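Local coordinates for protein PHOX (Pseudomonas fluorescens, PDB 4A9V) that hydrolyses phosphate monoesters as a beta-propeller alkaline phosphatase, probably by means of its iron-calcium cofactor, at residues I36-F49 and A57-D69. Sequence-based numbering, arbitrary orientation. Where two conformers were deposited one is given.
With LI (lithium ion), chain D.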
loop_
_atom_site.group_PDB
_atom_site.type_symbol
_atom_site.label_atom_id
_atom_site.label_comp_id
_atom_site.label_asym_id
_atom_site.label_seq_id
_atom_site.Cartn_x
_atom_site.Cartn_y
_atom_site.Cartn_z
ATOM N N ILE A 36 -6.589 -16.517 6.997
ATOM C CA ILE A 36 -5.703 -16.349 8.145
ATOM C C ILE A 36 -6.033 -15.015 8.806
ATOM O O ILE A 36 -6.523 -14.100 8.142
ATOM C CB ILE A 36 -4.205 -16.412 7.732
ATOM C CG1 ILE A 36 -3.283 -16.448 8.956
ATOM C CG2 ILE A 36 -3.837 -15.286 6.774
ATOM C CD1 ILE A 36 -1.909 -17.008 8.639
ATOM N N SER A 37 -5.845 -14.943 10.120
ATOM C CA SER A 37 -6.107 -13.733 10.891
ATOM C C SER A 37 -4.879 -13.341 11.714
ATOM O O SER A 37 -4.077 -14.189 12.113
ATOM C CB SER A 37 -7.281 -13.947 11.855
ATOM O OG SER A 37 -8.482 -14.262 11.176
ATOM N N TRP A 38 -4.824 -12.062 12.067
ATOM C CA TRP A 38 -3.887 -11.555 13.058
ATOM C C TRP A 38 -3.777 -12.503 14.223
ATOM O O TRP A 38 -4.788 -12.903 14.809
ATOM C CB TRP A 38 -4.336 -10.179 13.541
ATOM C CG TRP A 38 -3.636 -9.729 14.779
ATOM C CD1 TRP A 38 -2.270 -9.708 15.037
ATOM C CD2 TRP A 38 -4.271 -9.305 16.014
ATOM N NE1 TRP A 38 -2.030 -9.305 16.322
ATOM C CE2 TRP A 38 -3.199 -9.048 16.958
ATOM C CE3 TRP A 38 -5.580 -9.084 16.396
ATOM C CZ2 TRP A 38 -3.456 -8.619 18.248
ATOM C CZ3 TRP A 38 -5.831 -8.676 17.700
ATOM C CH2 TRP A 38 -4.795 -8.452 18.607
ATOM N N GLY A 39 -2.549 -12.885 14.562
ATOM C CA GLY A 39 -2.289 -13.690 15.746
ATOM C C GLY A 39 -2.103 -15.175 15.486
ATOM O O GLY A 39 -1.682 -15.902 16.385
ATOM N N GLN A 40 -2.384 -15.636 14.270
ATOM C CA GLN A 40 -2.226 -17.051 13.934
ATOM C C GLN A 40 -0.762 -17.463 14.056
ATOM O O GLN A 40 0.084 -16.923 13.351
ATOM C CB GLN A 40 -2.691 -17.274 12.500
ATOM C CG GLN A 40 -2.441 -18.673 11.967
ATOM C CD GLN A 40 -3.201 -19.731 12.734
ATOM O OE1 GLN A 40 -4.406 -19.602 12.957
ATOM N NE2 GLN A 40 -2.501 -20.785 13.140
ATOM N N PRO A 41 -0.456 -18.490 14.871
ATOM C CA PRO A 41 0.924 -18.969 14.852
ATOM C C PRO A 41 1.307 -19.539 13.492
ATOM O O PRO A 41 0.521 -20.258 12.867
ATOM C CB PRO A 41 0.949 -20.053 15.938
ATOM C CG PRO A 41 -0.480 -20.436 16.135
ATOM C CD PRO A 41 -1.265 -19.188 15.887
ATOM N N LEU A 42 2.530 -19.256 13.057
ATOM C CA LEU A 42 2.975 -19.690 11.744
ATOM C C LEU A 42 3.669 -21.044 11.762
ATOM O O LEU A 42 3.708 -21.711 10.729
ATOM C CB LEU A 42 3.912 -18.657 11.122
ATOM C CG LEU A 42 3.326 -17.264 10.909
ATOM C CD1 LEU A 42 4.289 -16.451 10.053
ATOM C CD2 LEU A 42 1.947 -17.302 10.268
ATOM N N HIS A 43 4.287 -21.398 12.885
ATOM C CA HIS A 43 5.196 -22.543 12.934
ATOM C C HIS A 43 4.623 -23.687 13.719
ATOM O O HIS A 43 3.644 -23.539 14.457
ATOM C CB HIS A 43 6.539 -22.122 13.508
ATOM C CG HIS A 43 7.148 -20.949 12.791
ATOM N ND1 HIS A 43 7.327 -20.932 11.455
ATOM C CD2 HIS A 43 7.554 -19.710 13.258
ATOM C CE1 HIS A 43 7.849 -19.746 11.095
ATOM N NE2 HIS A 43 8.033 -19.017 12.205
ATOM N N LYS A 44 5.163 -24.873 13.475
ATOM C CA LYS A 44 4.687 -26.051 14.174
ATOM C C LYS A 44 4.765 -25.836 15.684
ATOM O O LYS A 44 5.784 -25.407 16.220
ATOM C CB LYS A 44 5.486 -27.286 13.765
ATOM C CG LYS A 44 4.957 -28.578 14.363
ATOM C CD LYS A 44 5.654 -29.782 13.757
ATOM C CE LYS A 44 5.593 -30.986 14.681
ATOM N NZ LYS A 44 6.224 -32.184 14.063
ATOM N N ASN A 45 3.676 -26.187 16.360
ATOM C CA ASN A 45 3.570 -26.055 17.810
ATOM C C ASN A 45 3.704 -24.619 18.292
ATOM O O ASN A 45 3.946 -24.378 19.471
ATOM C CB ASN A 45 4.613 -26.926 18.516
ATOM C CG ASN A 45 4.364 -28.404 18.314
ATOM O OD1 ASN A 45 3.217 -28.832 18.167
ATOM N ND2 ASN A 45 5.440 -29.172 18.175
ATOM N N GLY A 46 3.431 -23.667 17.410
ATOM C CA GLY A 46 3.574 -22.269 17.772
ATOM C C GLY A 46 2.495 -21.816 18.736
ATOM O O GLY A 46 1.475 -22.473 18.899
ATOM N N PRO A 47 2.693 -20.645 19.341
ATOM C CA PRO A 47 1.799 -20.171 20.386
ATOM C C PRO A 47 0.436 -19.766 19.822
ATOM O O PRO A 47 0.354 -18.953 18.901
ATOM C CB PRO A 47 2.546 -18.964 20.969
ATOM C CG PRO A 47 3.455 -18.516 19.865
ATOM C CD PRO A 47 3.866 -19.776 19.169
ATOM N N ALA A 48 -0.626 -20.276 20.430
ATOM C CA ALA A 48 -1.977 -19.929 20.018
ATOM C C ALA A 48 -2.227 -18.446 20.250
ATOM O O ALA A 48 -1.758 -17.872 21.235
ATOM C CB ALA A 48 -2.992 -20.761 20.788
ATOM N N PHE A 49 -3.066 -17.867 19.396
ATOM C CA PHE A 49 -3.589 -16.534 19.635
ATOM C C PHE A 49 -4.286 -16.474 20.988
ATOM O O PHE A 49 -5.062 -17.361 21.340
ATOM C CB PHE A 49 -4.558 -16.134 18.525
ATOM C CG PHE A 49 -5.194 -14.786 18.733
ATOM C CD1 PHE A 49 -4.436 -13.632 18.680
ATOM C CD2 PHE A 49 -6.549 -14.678 18.999
ATOM C CE1 PHE A 49 -5.017 -12.393 18.865
ATOM C CE2 PHE A 49 -7.144 -13.437 19.150
ATOM C CZ PHE A 49 -6.375 -12.292 19.086
ATOM N N ALA A 57 5.483 -10.440 23.301
ATOM C CA ALA A 57 6.185 -9.949 22.123
ATOM C C ALA A 57 6.837 -11.089 21.355
ATOM O O ALA A 57 6.747 -11.147 20.130
ATOM C CB ALA A 57 7.229 -8.922 22.518
ATOM N N ALA A 58 7.492 -11.996 22.073
ATOM C CA ALA A 58 8.162 -13.113 21.422
ATOM C C ALA A 58 7.176 -13.988 20.651
ATOM O O ALA A 58 7.479 -14.460 19.560
ATOM C CB ALA A 58 8.921 -13.944 22.445
ATOM N N ALA A 59 5.987 -14.190 21.211
ATOM C CA ALA A 59 4.948 -14.914 20.494
ATOM C C ALA A 59 4.507 -14.167 19.242
ATOM O O ALA A 59 4.333 -14.762 18.189
ATOM C CB ALA A 59 3.756 -15.182 21.398
ATOM N N GLN A 60 4.338 -12.853 19.346
ATOM C CA GLN A 60 3.868 -12.084 18.205
ATOM C C GLN A 60 4.893 -12.099 17.068
ATOM O O GLN A 60 4.511 -12.065 15.897
ATOM C CB GLN A 60 3.528 -10.650 18.614
ATOM C CG GLN A 60 3.001 -9.787 17.472
ATOM C CD GLN A 60 1.685 -10.277 16.902
ATOM O OE1 GLN A 60 0.622 -10.081 17.483
ATOM N NE2 GLN A 60 1.753 -10.918 15.749
ATOM N N GLU A 61 6.172 -12.267 17.410
ATOM C CA GLU A 61 7.223 -12.380 16.398
ATOM C C GLU A 61 7.143 -13.662 15.578
ATOM O O GLU A 61 7.792 -13.751 14.537
ATOM C CB GLU A 61 8.610 -12.245 17.039
ATOM C CG GLU A 61 8.879 -10.829 17.539
ATOM C CD GLU A 61 10.156 -10.670 18.350
ATOM O OE1 GLU A 61 10.748 -11.677 18.787
ATOM O OE2 GLU A 61 10.466 -9.519 18.726
ATOM N N VAL A 62 6.337 -14.630 16.020
ATOM C CA VAL A 62 6.136 -15.879 15.282
ATOM C C VAL A 62 4.657 -16.121 14.961
ATOM O O VAL A 62 4.256 -17.235 14.624
ATOM C CB VAL A 62 6.731 -17.106 16.022
ATOM C CG1 VAL A 62 8.246 -16.990 16.094
ATOM C CG2 VAL A 62 6.128 -17.276 17.407
ATOM N N GLN A 63 3.871 -15.048 15.004
ATOM C CA GLN A 63 2.453 -15.081 14.657
ATOM C C GLN A 63 2.191 -14.108 13.515
ATOM O O GLN A 63 2.881 -13.103 13.368
ATOM C CB GLN A 63 1.595 -14.680 15.864
ATOM C CG GLN A 63 1.581 -15.724 16.968
ATOM C CD GLN A 63 1.106 -15.179 18.302
ATOM O OE1 GLN A 63 1.208 -13.976 18.590
ATOM N NE2 GLN A 63 0.664 -16.079 19.165
ATOM N N PHE A 64 1.184 -14.420 12.710
ATOM C CA PHE A 64 0.715 -13.509 11.681
ATOM C C PHE A 64 0.539 -12.115 12.286
ATOM O O PHE A 64 -0.022 -11.959 13.369
ATOM C CB PHE A 64 -0.608 -14.017 11.105
ATOM C CG PHE A 64 -0.994 -13.376 9.804
ATOM C CD1 PHE A 64 -0.336 -13.715 8.633
ATOM C CD2 PHE A 64 -2.059 -12.498 9.742
ATOM C CE1 PHE A 64 -0.721 -13.172 7.426
ATOM C CE2 PHE A 64 -2.450 -11.944 8.537
ATOM C CZ PHE A 64 -1.773 -12.276 7.376
ATOM N N GLY A 65 1.041 -11.107 11.582
ATOM C CA GLY A 65 1.037 -9.748 12.093
ATOM C C GLY A 65 -0.340 -9.126 12.050
ATOM O O GLY A 65 -1.329 -9.756 11.657
ATOM N N ASP A 66 -0.408 -7.883 12.515
ATOM C CA ASP A 66 -1.667 -7.163 12.645
ATOM C C ASP A 66 -1.952 -6.353 11.377
ATOM O O ASP A 66 -1.100 -6.207 10.499
ATOM C CB ASP A 66 -1.608 -6.258 13.883
ATOM C CG ASP A 66 -2.975 -6.003 14.512
ATOM O OD1 ASP A 66 -4.006 -6.358 13.895
ATOM O OD2 ASP A 66 -3.002 -5.409 15.616
ATOM N N ASN A 67 -3.183 -5.871 11.271
ATOM C CA ASN A 67 -3.600 -4.961 10.218
ATOM C C ASN A 67 -3.009 -5.316 8.854
ATOM O O ASN A 67 -2.373 -4.492 8.194
ATOM C CB ASN A 67 -3.353 -3.509 10.628
ATOM C CG ASN A 67 -4.298 -3.063 11.731
ATOM O OD1 ASN A 67 -5.313 -3.712 11.990
ATOM N ND2 ASN A 67 -3.981 -1.955 12.383
ATOM N N ASN A 68 -3.409 -6.472 8.340
ATOM C CA ASN A 68 -2.874 -6.930 7.068
ATOM C C ASN A 68 -3.341 -6.056 5.917
ATOM O O ASN A 68 -4.431 -5.476 5.952
ATOM C CB ASN A 68 -3.181 -8.413 6.811
ATOM C CG ASN A 68 -4.648 -8.763 6.958
ATOM O OD1 ASN A 68 -4.989 -9.537 7.851
ATOM N ND2 ASN A 68 -5.393 -8.563 5.879
ATOM N N ASP A 69 -2.412 -5.795 5.004
ATOM C CA ASP A 69 -2.563 -4.734 4.028
ATOM C C ASP A 69 -2.195 -5.301 2.639
ATOM O O ASP A 69 -2.732 -6.328 2.228
ATOM C CB ASP A 69 -1.722 -3.523 4.477
ATOM C CG ASP A 69 -2.230 -2.202 3.936
ATOM O OD1 ASP A 69 -2.827 -2.193 2.837
ATOM O OD2 ASP A 69 -1.991 -1.164 4.608
HETATM LI LI LI D . -2.938 0.203 3.163
HETATM O O HOH W 1 4.529 -19.965 15.439
HETATM O O HOH W 2 -0.163 -15.619 21.972
HETATM O O HOH W 3 -2.885 1.208 4.112
HETATM O O HOH W 4 -2.695 0.122 1.372
#
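Gly39 to Leu42 pair with Val62 to Phe64 in a largely buried loop-to-loop contact, where the chain passes from strand 30-37 of one antiparallel sheet to strand 68-76 of the next. Antiparallel backbone bonds run from Gly39 N to Phe64 O (2.9 Å), from Phe64 N to Gln40 O (2.8 Å) and from Leu42 N to Val62 O; the last two flank the lone non-hydrogen-bonded bridge pair Pro41-Gln63. Gln60 NE2 also reaches Phe64 O, from the face opposite Gly39 N. The same amide turns OE1 to Trp38 NE1 (3.0 Å), with the indole and amide planes only 15° apart. Over one indole face the Asp66 carboxylate stacks almost flat, and its OD2 is tied to Thr92; Phe49 meets the opposite face. With CG anti to the backbone N (chi1 -164°), the Phe64 ring turns one face to Ile36, whose CG2 sits 3.9 Å from the ring centroid. Farther out, the extended Gln63 side chain bonds through NE2 to Pro47 O (2.9 Å). Strand 30-37 completes the blade built from C-terminal strands, as in the velcro closure of beta-propellers, and this connection leads to the next blade, whose Asp69 lines the diiron pocket and binds a lithium ion.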